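Local atomic coordinates of galactan 1,3-beta-galactosidase (Phanerochaete chrysosporium, PDB entry 7BYX), a protein that probably hydrolyses the beta-1,3-linked galactan backbone of arabinogalactans from the chain end, and carries a calcium- and galactose-binding carbohydrate-binding module. Residues D55-S60 with W290-Q295; K129-D134 with L152-D157; N344-N349 with L399-G404; L357-G362 with I393-K398. The protein carries 1 engineered substitution. All coordinates share one frame; numbering follows the deposited sequence. Where two conformers were deposited one is given.

Interaction 1 joins a loop of the glycosidase propeller to the short strand 290-293, interaction 2 lies within the propeller, and interactions 3 and 4 belong to the carbohydrate-binding module. Interaction 4 is buried and joins two neighbouring strands through paired backbone bonds and apolar side chains. Interaction 3 uses the far end of the same strand 392-401, where the chain turns into the other sheet, so its grip shrinks to a single bridged residue pair. Interaction 1 is a surface contact, made by methyl groups and one water. Interaction 2, partly buried, mixes a proline-aromatic contact with a serine-to-carbonyl bond; its centre lies about 54 Å from that of interaction 3.

Interaction 1 (D55-S60 with W290-Q295); sequences DLVNWS and WSVNVQ. With NAG (2-acetamido-2-deoxy-beta-D-glucopyranose), chain E.
Leu56 and Val294 meet where the loop 55-60 faces the segment 290-295, their side chains crossing at about a right angle with Leu56 CD1 3.9 Å from Val294 CG2. Val57 and Val292 slide past each other in opposite directions, bringing Val57 CG1 to 4.1 Å from Val292 CG1. That CG1 of Val292 sits between the backbone N and the carbonyl carbon (chi1 66°), a rotation that also carries it toward the carbonyl of Asp55. One water bridges the backbones, donating to Asp55 O and to Val292 O (2.9 Å) and accepting from Val294 N.

The loop is shaped from within by Asp55, whose carboxylate points away from the strand. Its OD1 takes two backbone donors: Val57 N at 3.0 Å, arriving from above the carboxylate plane, and Asn58 N at 2.9 Å, on the syn side and close to that plane. This double grip fixes the turn that presents Leu56 and Val57. Phe31 touches both Leu56 and Val294, while Ile254 packs on both Leu56 and Val292. Asn58 lies beyond the contact and carries an N-linked glycan through its ND2. The bonds to Asp55 OD1 define an Asx turn extended to an Asx motif, here in the connection between strands 48-53 and 60-61 of a four-stranded antiparallel sheet, one blade of the five-bladed GH43 beta-propeller.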
# COMPACT_ATOMS: atom_id res chain seq x y z
N ASP A 55 10.21 -8.49 12.95
CA ASP A 55 9.79 -9.49 11.97
C ASP A 55 8.89 -8.93 10.87
O ASP A 55 8.34 -9.72 10.09
CB ASP A 55 9.08 -10.65 12.69
CG ASP A 55 7.76 -10.23 13.38
OD1 ASP A 55 7.32 -9.05 13.34
OD2 ASP A 55 7.12 -11.13 13.95
N LEU A 56 8.71 -7.62 10.79
CA LEU A 56 7.90 -6.91 9.80
C LEU A 56 6.41 -7.11 9.96
O LEU A 56 5.66 -6.70 9.07
CB LEU A 56 8.26 -7.30 8.35
CG LEU A 56 9.46 -6.69 7.66
CD1 LEU A 56 9.32 -6.91 6.16
CD2 LEU A 56 9.65 -5.22 7.98
N VAL A 57 5.94 -7.74 11.04
CA VAL A 57 4.51 -8.02 11.09
C VAL A 57 3.92 -7.66 12.45
O VAL A 57 2.74 -7.32 12.54
CB VAL A 57 4.19 -9.49 10.73
CG1 VAL A 57 4.60 -9.79 9.31
CG2 VAL A 57 4.88 -10.43 11.67
N ASN A 58 4.74 -7.68 13.48
CA ASN A 58 4.30 -7.39 14.85
C ASN A 58 4.93 -6.07 15.32
O ASN A 58 6.04 -6.04 15.85
CB ASN A 58 4.67 -8.58 15.73
CG ASN A 58 4.02 -8.54 17.08
OD1 ASN A 58 2.97 -7.93 17.28
ND2 ASN A 58 4.64 -9.21 18.04
N TRP A 59 4.20 -4.97 15.12
CA TRP A 59 4.71 -3.60 15.27
C TRP A 59 4.31 -3.00 16.61
O TRP A 59 3.15 -3.11 17.02
CB TRP A 59 4.19 -2.71 14.13
CG TRP A 59 4.63 -3.18 12.77
CD1 TRP A 59 3.93 -3.99 11.92
CD2 TRP A 59 5.88 -2.90 12.12
NE1 TRP A 59 4.67 -4.24 10.79
CE2 TRP A 59 5.87 -3.57 10.88
CE3 TRP A 59 7.02 -2.14 12.48
CZ2 TRP A 59 6.95 -3.52 9.98
CZ3 TRP A 59 8.10 -2.09 11.58
CH2 TRP A 59 8.05 -2.77 10.35
N SER A 60 5.27 -2.37 17.29
CA SER A 60 5.02 -1.58 18.49
C SER A 60 5.22 -0.11 18.15
O SER A 60 6.18 0.26 17.47
CB SER A 60 5.95 -1.98 19.64
OG SER A 60 6.11 -3.38 19.67
N TRP A 290 -0.25 -14.06 3.40
CA TRP A 290 1.08 -14.63 3.22
C TRP A 290 1.93 -14.34 4.45
O TRP A 290 1.55 -13.55 5.32
CB TRP A 290 1.76 -14.10 1.95
CG TRP A 290 1.93 -12.63 1.87
CD1 TRP A 290 0.97 -11.72 1.56
CD2 TRP A 290 3.15 -11.89 2.04
NE1 TRP A 290 1.51 -10.46 1.54
CE2 TRP A 290 2.84 -10.53 1.83
CE3 TRP A 290 4.48 -12.25 2.34
CZ2 TRP A 290 3.81 -9.52 1.91
CZ3 TRP A 290 5.43 -11.24 2.42
CH2 TRP A 290 5.09 -9.89 2.20
N SER A 291 3.08 -14.99 4.52
CA SER A 291 3.99 -14.76 5.63
C SER A 291 5.40 -14.52 5.10
O SER A 291 5.72 -14.83 3.96
CB SER A 291 4.00 -15.91 6.63
OG SER A 291 4.00 -17.15 5.96
N VAL A 292 6.24 -13.96 5.97
CA VAL A 292 7.55 -13.48 5.56
C VAL A 292 8.58 -13.93 6.58
O VAL A 292 8.31 -14.01 7.78
CB VAL A 292 7.55 -11.95 5.37
CG1 VAL A 292 7.33 -11.25 6.69
CG2 VAL A 292 8.82 -11.48 4.70
N ASN A 293 9.77 -14.26 6.08
CA ASN A 293 10.94 -14.57 6.89
C ASN A 293 11.96 -13.52 6.47
O ASN A 293 12.70 -13.69 5.49
CB ASN A 293 11.39 -16.00 6.65
CG ASN A 293 12.55 -16.41 7.52
OD1 ASN A 293 13.25 -15.57 8.11
ND2 ASN A 293 12.78 -17.71 7.59
N VAL A 294 11.95 -12.39 7.17
CA VAL A 294 12.66 -11.24 6.63
C VAL A 294 14.18 -11.38 6.77
O VAL A 294 14.93 -10.81 5.97
CB VAL A 294 12.10 -9.95 7.26
CG1 VAL A 294 12.27 -9.94 8.77
CG2 VAL A 294 12.72 -8.73 6.62
N GLN A 295 14.64 -12.18 7.73
CA GLN A 295 16.08 -12.44 7.85
C GLN A 295 16.57 -13.33 6.71
O GLN A 295 17.61 -13.06 6.10
CB GLN A 295 16.41 -13.09 9.19
CG GLN A 295 15.99 -12.29 10.43
CD GLN A 295 14.48 -12.15 10.59
OE1 GLN A 295 13.99 -11.09 10.97
NE2 GLN A 295 13.74 -13.23 10.29
C1 NAG E . 4.09 -9.19 19.36
C2 NAG E . 3.90 -10.60 19.90
C3 NAG E . 3.52 -10.62 21.34
C4 NAG E . 4.34 -9.68 22.18
C5 NAG E . 4.41 -8.27 21.60
C6 NAG E . 5.29 -7.40 22.45
C7 NAG E . 3.20 -12.23 18.07
C8 NAG E . 2.11 -12.89 17.22
N2 NAG E . 2.82 -11.24 19.08
O3 NAG E . 3.72 -11.98 21.81
O4 NAG E . 3.73 -9.56 23.46
O5 NAG E . 4.94 -8.31 20.23
O6 NAG E . 6.63 -7.78 22.26
O7 NAG E . 4.35 -12.51 17.92
O HOH W 1 9.99 -12.25 9.35

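Interaction 2 (K129-D134 with L152-D157); sequences KPLGAD and LLYASD. With NAG (2-acetamido-2-deoxy-beta-D-glucopyranose), chain F.
Pro130 supplies the apolar part of the contact, its CG lying 3.7 Å from Tyr154 CE2 and 4.1 Å from Leu152 CD2. The proline and tyrosine side chains slide past each other in opposite directions, whereas proline and Leu152 cross at about a right angle. Leu152 CD2 also lies over one face of the Tyr154 ring, offset toward its rim, so leucine, tyrosine and proline form a continuous apolar patch.

The direct hydrogen bond runs from Ser156 OG to Asp134 O, 2.8 Å long. With OG anti to the backbone N (chi1 -174°), the serine hydroxyl meets this carbonyl at a C=O...O angle of 131°, tilted 18° from the carbonyl plane. Lys163 of strand 161-167 also bonds this OG. The same Asp134 O lies at the edge of the Tyr154 ring, near its plane, and receives a CA-H...O contact from Ser156. A water accepts from Asp134 N and donates to Asp157 OD1, adding an indirect link.

Charged bonds hold the loop itself: Lys129 NZ bridges to Asp134 OD1 at 3.0 Å, its chain bent at the far end to reach the anti side of the carboxylate, and Asp134 OD2 pairs with Arg136. Lys129 N also binds O7 of an N-acetylglucosamine.

The loop 129-134 connects strands 123-128 and 138-142 of successive sheets; it lies against strand 150-156, with Val174 of strand 174-181 touching Pro130, Leu131 and Leu152.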
# COMPACT_ATOMS: atom_id res chain seq x y z
N LYS A 129 12.65 24.04 -2.42
CA LYS A 129 12.46 23.47 -3.75
C LYS A 129 13.79 22.96 -4.28
O LYS A 129 14.70 23.77 -4.48
CB LYS A 129 11.89 24.51 -4.69
CG LYS A 129 10.50 24.97 -4.31
CD LYS A 129 10.01 26.06 -5.21
CE LYS A 129 9.33 25.50 -6.44
NZ LYS A 129 7.95 25.10 -6.11
N PRO A 130 13.93 21.66 -4.55
CA PRO A 130 15.25 21.10 -4.92
C PRO A 130 15.70 21.60 -6.28
O PRO A 130 14.96 21.49 -7.27
CB PRO A 130 15.01 19.59 -4.93
CG PRO A 130 13.59 19.44 -5.20
CD PRO A 130 12.89 20.62 -4.57
N LEU A 131 16.90 22.18 -6.31
CA LEU A 131 17.45 22.83 -7.51
C LEU A 131 16.49 23.89 -8.07
O LEU A 131 16.52 24.19 -9.27
CB LEU A 131 17.80 21.80 -8.60
CG LEU A 131 18.78 20.68 -8.25
CD1 LEU A 131 18.99 19.73 -9.44
CD2 LEU A 131 20.11 21.24 -7.79
N GLY A 132 15.63 24.45 -7.23
CA GLY A 132 14.68 25.46 -7.67
C GLY A 132 13.44 24.94 -8.37
O GLY A 132 12.63 25.76 -8.82
N ALA A 133 13.24 23.63 -8.47
CA ALA A 133 12.10 23.07 -9.18
C ALA A 133 11.12 22.40 -8.21
O ALA A 133 11.46 22.08 -7.08
CB ALA A 133 12.56 22.06 -10.23
N ASP A 134 9.90 22.18 -8.70
CA ASP A 134 8.85 21.51 -7.92
C ASP A 134 9.30 20.14 -7.42
O ASP A 134 10.04 19.41 -8.09
CB ASP A 134 7.60 21.29 -8.77
CG ASP A 134 6.80 22.54 -9.01
OD1 ASP A 134 7.22 23.63 -8.57
OD2 ASP A 134 5.72 22.41 -9.63
N LEU A 152 17.34 11.69 -4.64
CA LEU A 152 15.94 12.05 -4.52
C LEU A 152 15.23 11.65 -5.81
O LEU A 152 15.76 11.87 -6.91
CB LEU A 152 15.80 13.55 -4.26
CG LEU A 152 14.39 14.09 -4.07
CD1 LEU A 152 13.79 13.59 -2.75
CD2 LEU A 152 14.42 15.60 -4.14
N LEU A 153 14.08 11.01 -5.67
CA LEU A 153 13.23 10.63 -6.79
C LEU A 153 11.93 11.39 -6.59
O LEU A 153 11.34 11.29 -5.51
CB LEU A 153 12.98 9.12 -6.83
CG LEU A 153 14.03 8.26 -6.11
CD1 LEU A 153 13.52 6.82 -5.89
CD2 LEU A 153 15.31 8.26 -6.90
N TYR A 154 11.53 12.19 -7.58
CA TYR A 154 10.46 13.13 -7.27
C TYR A 154 9.72 13.56 -8.53
O TYR A 154 10.31 13.70 -9.61
CB TYR A 154 10.99 14.37 -6.51
CG TYR A 154 12.14 15.12 -7.14
CD1 TYR A 154 13.38 14.52 -7.33
CD2 TYR A 154 11.99 16.45 -7.52
CE1 TYR A 154 14.45 15.23 -7.89
CE2 TYR A 154 13.06 17.17 -8.08
CZ TYR A 154 14.28 16.55 -8.26
OH TYR A 154 15.33 17.26 -8.82
N ALA A 155 8.41 13.75 -8.36
CA ALA A 155 7.56 14.34 -9.38
C ALA A 155 7.79 15.85 -9.36
O ALA A 155 7.59 16.49 -8.32
CB ALA A 155 6.10 14.01 -9.12
N SER A 156 8.22 16.40 -10.48
CA SER A 156 8.57 17.80 -10.59
C SER A 156 7.74 18.45 -11.70
O SER A 156 6.91 17.80 -12.34
CB SER A 156 10.07 17.94 -10.84
OG SER A 156 10.49 19.29 -10.81
N ASP A 157 7.94 19.76 -11.89
CA ASP A 157 7.26 20.55 -12.90
C ASP A 157 5.77 20.21 -13.00
O ASP A 157 5.33 19.61 -13.99
CB ASP A 157 7.98 20.35 -14.25
CG ASP A 157 9.47 20.69 -14.17
OD1 ASP A 157 9.85 21.67 -13.46
OD2 ASP A 157 10.29 19.99 -14.81
C1 NAG F . 16.54 27.92 0.48
C2 NAG F . 15.35 28.54 -0.23
C3 NAG F . 15.33 30.01 0.03
C4 NAG F . 15.21 30.22 1.52
C5 NAG F . 16.48 29.68 2.21
C6 NAG F . 16.44 29.86 3.70
C7 NAG F . 14.51 27.39 -2.41
C8 NAG F . 14.78 27.09 -3.89
N2 NAG F . 15.50 28.20 -1.68
O3 NAG F . 14.23 30.65 -0.68
O4 NAG F . 14.96 31.59 1.85
O5 NAG F . 16.64 28.24 1.94
O6 NAG F . 17.16 28.82 4.31
O7 NAG F . 13.51 26.96 -1.89
O HOH W 2 8.97 23.09 -11.37

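Interaction 3 (N344-N349 with L399-G404); sequences NNVQSN and LNLNSG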
# COMPACT_ATOMS: atom_id res chain seq x y z
N ASN A 344 -22.54 -23.21 0.97
CA ASN A 344 -22.67 -24.31 1.92
C ASN A 344 -21.45 -25.21 1.88
O ASN A 344 -20.62 -25.14 0.97
CB ASN A 344 -23.93 -25.12 1.64
CG ASN A 344 -25.18 -24.36 1.97
OD1 ASN A 344 -25.39 -23.97 3.12
ND2 ASN A 344 -26.01 -24.12 0.96
N ASN A 345 -21.34 -26.05 2.91
CA ASN A 345 -20.28 -27.05 3.01
C ASN A 345 -18.89 -26.43 3.00
O ASN A 345 -17.95 -26.97 2.44
CB ASN A 345 -20.41 -28.11 1.91
CG ASN A 345 -21.71 -28.89 2.02
OD1 ASN A 345 -21.93 -29.59 3.01
ND2 ASN A 345 -22.59 -28.74 1.03
N VAL A 346 -18.76 -25.28 3.66
CA VAL A 346 -17.45 -24.70 3.92
C VAL A 346 -16.82 -25.48 5.06
O VAL A 346 -17.33 -25.47 6.19
CB VAL A 346 -17.55 -23.21 4.25
CG1 VAL A 346 -16.19 -22.63 4.62
CG2 VAL A 346 -18.20 -22.48 3.09
N GLN A 347 -15.73 -26.18 4.78
CA GLN A 347 -15.11 -27.07 5.76
C GLN A 347 -14.15 -26.29 6.65
O GLN A 347 -13.51 -25.33 6.22
CB GLN A 347 -14.36 -28.21 5.07
CG GLN A 347 -15.07 -29.54 5.19
CD GLN A 347 -14.80 -30.22 6.53
OE1 GLN A 347 -13.75 -30.02 7.14
NE2 GLN A 347 -15.75 -31.03 6.99
N SER A 348 -14.04 -26.73 7.90
CA SER A 348 -13.15 -26.06 8.82
C SER A 348 -12.77 -26.98 9.97
O SER A 348 -13.52 -27.91 10.31
CB SER A 348 -13.78 -24.77 9.35
OG SER A 348 -12.80 -23.99 10.02
N ASN A 349 -11.59 -26.75 10.52
CA ASN A 349 -11.17 -27.37 11.77
C ASN A 349 -11.67 -26.59 12.98
O ASN A 349 -11.41 -27.01 14.12
CB ASN A 349 -9.64 -27.49 11.84
CG ASN A 349 -8.94 -26.12 11.89
OD1 ASN A 349 -9.52 -25.11 11.51
ND2 ASN A 349 -7.70 -26.09 12.36
N LEU A 399 -13.58 -14.65 9.98
CA LEU A 399 -14.80 -15.31 10.43
C LEU A 399 -14.46 -16.47 11.35
O LEU A 399 -13.47 -17.18 11.13
CB LEU A 399 -15.62 -15.82 9.25
CG LEU A 399 -15.99 -14.83 8.16
CD1 LEU A 399 -16.65 -15.60 7.03
CD2 LEU A 399 -16.91 -13.73 8.70
N ASN A 400 -15.29 -16.65 12.38
CA ASN A 400 -15.21 -17.83 13.24
C ASN A 400 -16.07 -18.93 12.65
O ASN A 400 -17.27 -18.72 12.41
CB ASN A 400 -15.68 -17.51 14.66
CG ASN A 400 -15.17 -16.19 15.15
OD1 ASN A 400 -14.07 -16.10 15.68
ND2 ASN A 400 -15.96 -15.13 14.94
N LEU A 401 -15.47 -20.08 12.41
CA LEU A 401 -16.17 -21.22 11.86
C LEU A 401 -16.12 -22.38 12.85
O LEU A 401 -15.20 -22.47 13.67
CB LEU A 401 -15.57 -21.64 10.52
CG LEU A 401 -15.34 -20.50 9.52
CD1 LEU A 401 -14.53 -20.97 8.30
CD2 LEU A 401 -16.65 -19.86 9.08
N ASN A 402 -17.12 -23.25 12.78
CA ASN A 402 -17.12 -24.48 13.54
C ASN A 402 -16.38 -25.58 12.80
O ASN A 402 -16.36 -25.61 11.56
CB ASN A 402 -18.55 -24.94 13.81
CG ASN A 402 -19.33 -23.90 14.54
OD1 ASN A 402 -18.79 -23.22 15.42
ND2 ASN A 402 -20.59 -23.72 14.16
N SER A 403 -15.76 -26.45 13.57
CA SER A 403 -15.34 -27.76 13.08
C SER A 403 -16.43 -28.39 12.22
O SER A 403 -17.61 -28.37 12.59
CB SER A 403 -15.00 -28.66 14.27
OG SER A 403 -14.17 -29.73 13.87
N GLY A 404 -16.05 -28.91 11.06
CA GLY A 404 -17.01 -29.53 10.16
C GLY A 404 -17.54 -28.61 9.08
O GLY A 404 -16.83 -27.70 8.64
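Leu401 swings its CG anti to the carbonyl carbon (chi1 -48°), which carries CD1 to 3.9 Å from Ser348 OG. Ser348 for its part turns OG anti to the backbone N (chi1 -168°), and this rotation, with the course of the backbones, sets Ser348 OG 3.7 Å from Leu401 CB. Ser348 CB rests at 3.5 Å from the carbonyl oxygen of Asn402. The serine hydroxyl is hydrogen-bonded to Gly350 N, so its approach to the leucine is a matter of packing. The same CD1 of Leu401 also reaches Val346 CG1 at 4.4 Å, a loose apolar contact that Val426 shares by touching both residues.

The backbones are joined at one antiparallel hydrogen-bonded pair, Ser348 with Gly404. Gly404 N donates to Ser348 O over 2.8 Å; the return bond from Ser348 N to Gly404 O, 3.0 Å, is weak, its N-H pointing well off the acceptor. Two CA-H...O contacts flank the pair, Ser403 CA to Ser348 O and Gln347 CA to Gly404 O. In the beta-sandwich of this carbohydrate-binding module, strand 392-401 belongs to one sheet and strands 340-348 and 404-410 to the other, so residues 402-403 carry the chain across from sheet to sheet. Residues 346-349 and 401-404 run 88° apart, nearly perpendicular.

Gln347, bent at chi2, doubles back so that NE2 comes 3.7 Å from Gly404 CA, while this amide nitrogen is hydrogen-bonded to Glu405. Asn406 ND2 bonds both Val346 O and Asn402 O, tying the two segments together through a third residue.

Interaction 4 (L357-G362 with I393-K398); sequences LYFANG and ISVPVK. With GAL (beta-D-galactopyranose), chain H.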
# COMPACT_ATOMS: atom_id res chain seq x y z
N LEU A 357 -12.96 -12.20 0.05
CA LEU A 357 -14.17 -12.00 -0.75
C LEU A 357 -13.75 -11.41 -2.09
O LEU A 357 -13.25 -10.29 -2.13
CB LEU A 357 -15.14 -11.07 -0.02
CG LEU A 357 -16.15 -11.61 1.00
CD1 LEU A 357 -15.56 -12.75 1.82
CD2 LEU A 357 -16.75 -10.51 1.91
N TYR A 358 -13.92 -12.17 -3.16
CA TYR A 358 -13.62 -11.73 -4.52
C TYR A 358 -14.89 -11.16 -5.15
O TYR A 358 -15.90 -11.86 -5.24
CB TYR A 358 -13.07 -12.89 -5.35
CG TYR A 358 -11.62 -13.17 -5.04
CD1 TYR A 358 -11.25 -13.71 -3.81
CD2 TYR A 358 -10.62 -12.86 -5.94
CE1 TYR A 358 -9.95 -13.94 -3.50
CE2 TYR A 358 -9.30 -13.09 -5.64
CZ TYR A 358 -8.98 -13.63 -4.40
OH TYR A 358 -7.68 -13.86 -4.06
N PHE A 359 -14.85 -9.90 -5.60
CA PHE A 359 -16.06 -9.23 -6.02
C PHE A 359 -15.75 -8.22 -7.12
O PHE A 359 -14.64 -7.71 -7.20
CB PHE A 359 -16.72 -8.50 -4.84
CG PHE A 359 -15.90 -7.35 -4.33
CD1 PHE A 359 -16.03 -6.08 -4.89
CD2 PHE A 359 -14.97 -7.55 -3.32
CE1 PHE A 359 -15.25 -5.03 -4.44
CE2 PHE A 359 -14.18 -6.51 -2.87
CZ PHE A 359 -14.32 -5.25 -3.43
N ALA A 360 -16.76 -7.94 -7.95
CA ALA A 360 -16.76 -6.79 -8.85
C ALA A 360 -17.74 -5.72 -8.37
O ALA A 360 -18.86 -6.03 -7.94
CB ALA A 360 -17.14 -7.20 -10.27
N ASN A 361 -17.33 -4.45 -8.47
CA ASN A 361 -18.17 -3.30 -8.12
C ASN A 361 -17.87 -2.21 -9.14
O ASN A 361 -16.89 -1.48 -8.99
CB ASN A 361 -17.91 -2.80 -6.70
CG ASN A 361 -18.57 -1.44 -6.40
OD1 ASN A 361 -19.46 -0.99 -7.12
ND2 ASN A 361 -18.12 -0.78 -5.33
N GLY A 362 -18.72 -2.08 -10.15
CA GLY A 362 -18.48 -1.08 -11.18
C GLY A 362 -18.90 0.34 -10.86
O GLY A 362 -18.72 1.22 -11.71
N ILE A 393 -11.56 -7.68 -7.55
CA ILE A 393 -10.53 -7.58 -6.52
C ILE A 393 -11.04 -8.28 -5.27
O ILE A 393 -12.19 -8.70 -5.21
CB ILE A 393 -10.16 -6.11 -6.21
CG1 ILE A 393 -11.38 -5.37 -5.61
CG2 ILE A 393 -9.60 -5.42 -7.48
CD1 ILE A 393 -11.16 -3.90 -5.30
N SER A 394 -10.20 -8.38 -4.24
CA SER A 394 -10.57 -9.07 -3.01
C SER A 394 -10.31 -8.20 -1.78
O SER A 394 -9.34 -7.44 -1.74
CB SER A 394 -9.81 -10.39 -2.85
OG SER A 394 -8.44 -10.15 -2.67
N VAL A 395 -11.20 -8.32 -0.79
CA VAL A 395 -11.04 -7.76 0.54
C VAL A 395 -11.17 -8.88 1.57
O VAL A 395 -11.94 -9.83 1.36
CB VAL A 395 -12.06 -6.65 0.82
CG1 VAL A 395 -11.73 -5.39 0.02
CG2 VAL A 395 -13.47 -7.13 0.53
N PRO A 396 -10.44 -8.83 2.68
CA PRO A 396 -10.50 -9.92 3.66
C PRO A 396 -11.49 -9.65 4.79
O PRO A 396 -11.80 -8.51 5.14
CB PRO A 396 -9.07 -9.94 4.21
CG PRO A 396 -8.71 -8.41 4.23
CD PRO A 396 -9.44 -7.80 3.04
N VAL A 397 -11.98 -10.75 5.37
CA VAL A 397 -12.79 -10.70 6.57
C VAL A 397 -12.46 -11.92 7.41
O VAL A 397 -12.21 -13.01 6.88
CB VAL A 397 -14.31 -10.61 6.25
CG1 VAL A 397 -14.77 -11.83 5.48
CG2 VAL A 397 -15.14 -10.41 7.53
N LYS A 398 -12.41 -11.73 8.72
CA LYS A 398 -12.05 -12.79 9.66
C LYS A 398 -13.33 -13.38 10.25
O LYS A 398 -14.09 -12.68 10.93
CB LYS A 398 -11.15 -12.23 10.75
CG LYS A 398 -10.63 -13.26 11.70
CD LYS A 398 -9.39 -13.92 11.13
CE LYS A 398 -8.37 -14.17 12.24
NZ LYS A 398 -8.20 -12.91 13.04
C1 GAL H . -21.95 -2.00 -14.46
C2 GAL H . -22.29 -2.83 -13.23
C3 GAL H . -23.41 -2.20 -12.49
C4 GAL H . -23.13 -0.76 -12.14
C5 GAL H . -22.71 0.04 -13.36
C6 GAL H . -22.24 1.40 -12.91
O2 GAL H . -22.62 -4.19 -13.66
O3 GAL H . -23.66 -2.94 -11.27
O4 GAL H . -22.02 -0.68 -11.24
O5 GAL H . -21.60 -0.61 -14.06
O6 GAL H . -21.80 2.08 -14.05
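Tyr358 offers one ring face to Ser394, whose CB sits 3.6 Å from the ring centroid and only 10° off the normal: a CH-pi contact over the centre of the ring. The phenol and serine hydroxyls do not bond each other; Asp288 receives both, Tyr358 OH on OD2 and Ser394 OG on OD1, so one carboxylate holds the hydroxyls of both residues. Lys423 makes a cation-pi contact with the same tyrosine. The Phe359 ring has Val395 CG1 at its edge, in plane, while Val395 CG2 comes obliquely to 3.5 Å from Phe359 CE2. Phe359 CZ lies 3.7 Å from Ile393 CG1. A chi1 of 67° sets Phe359 CG between the backbone N and the carbonyl carbon, folding the ring back over the neighbouring strand.

Strands 351-360 and 392-401 are antiparallel neighbours in one sheet of the CBM35-like beta-sandwich, 392-401 lying at one edge of that sheet. Leu357 pairs with Val395 and Phe359 with Ile393, both hydrogen-bonded, and the non-hydrogen-bonded pair Tyr358-Ser394 lies between them. Leu357 N donates almost straight to Val395 O (2.9 Å, 175° at the hydrogen), and Phe359 N reaches Ile393 O, also at 2.9 Å, nearly along the C=O axis. The return bonds, Val395 N to Leu357 O and Ile393 N to Phe359 O, are each 3.1 Å.

Leu357, Phe359, Ile393 and Val395 share one face of the sheet; Leu357 CD1 extends the apolar row to Val397 CG1, 3.9 Å away. Val381 of the second sheet touches Leu357, Val395 and Val397. Past the strand end, Gly362 C approaches O4 of a galactose that Asp363 hydrogen-bonds.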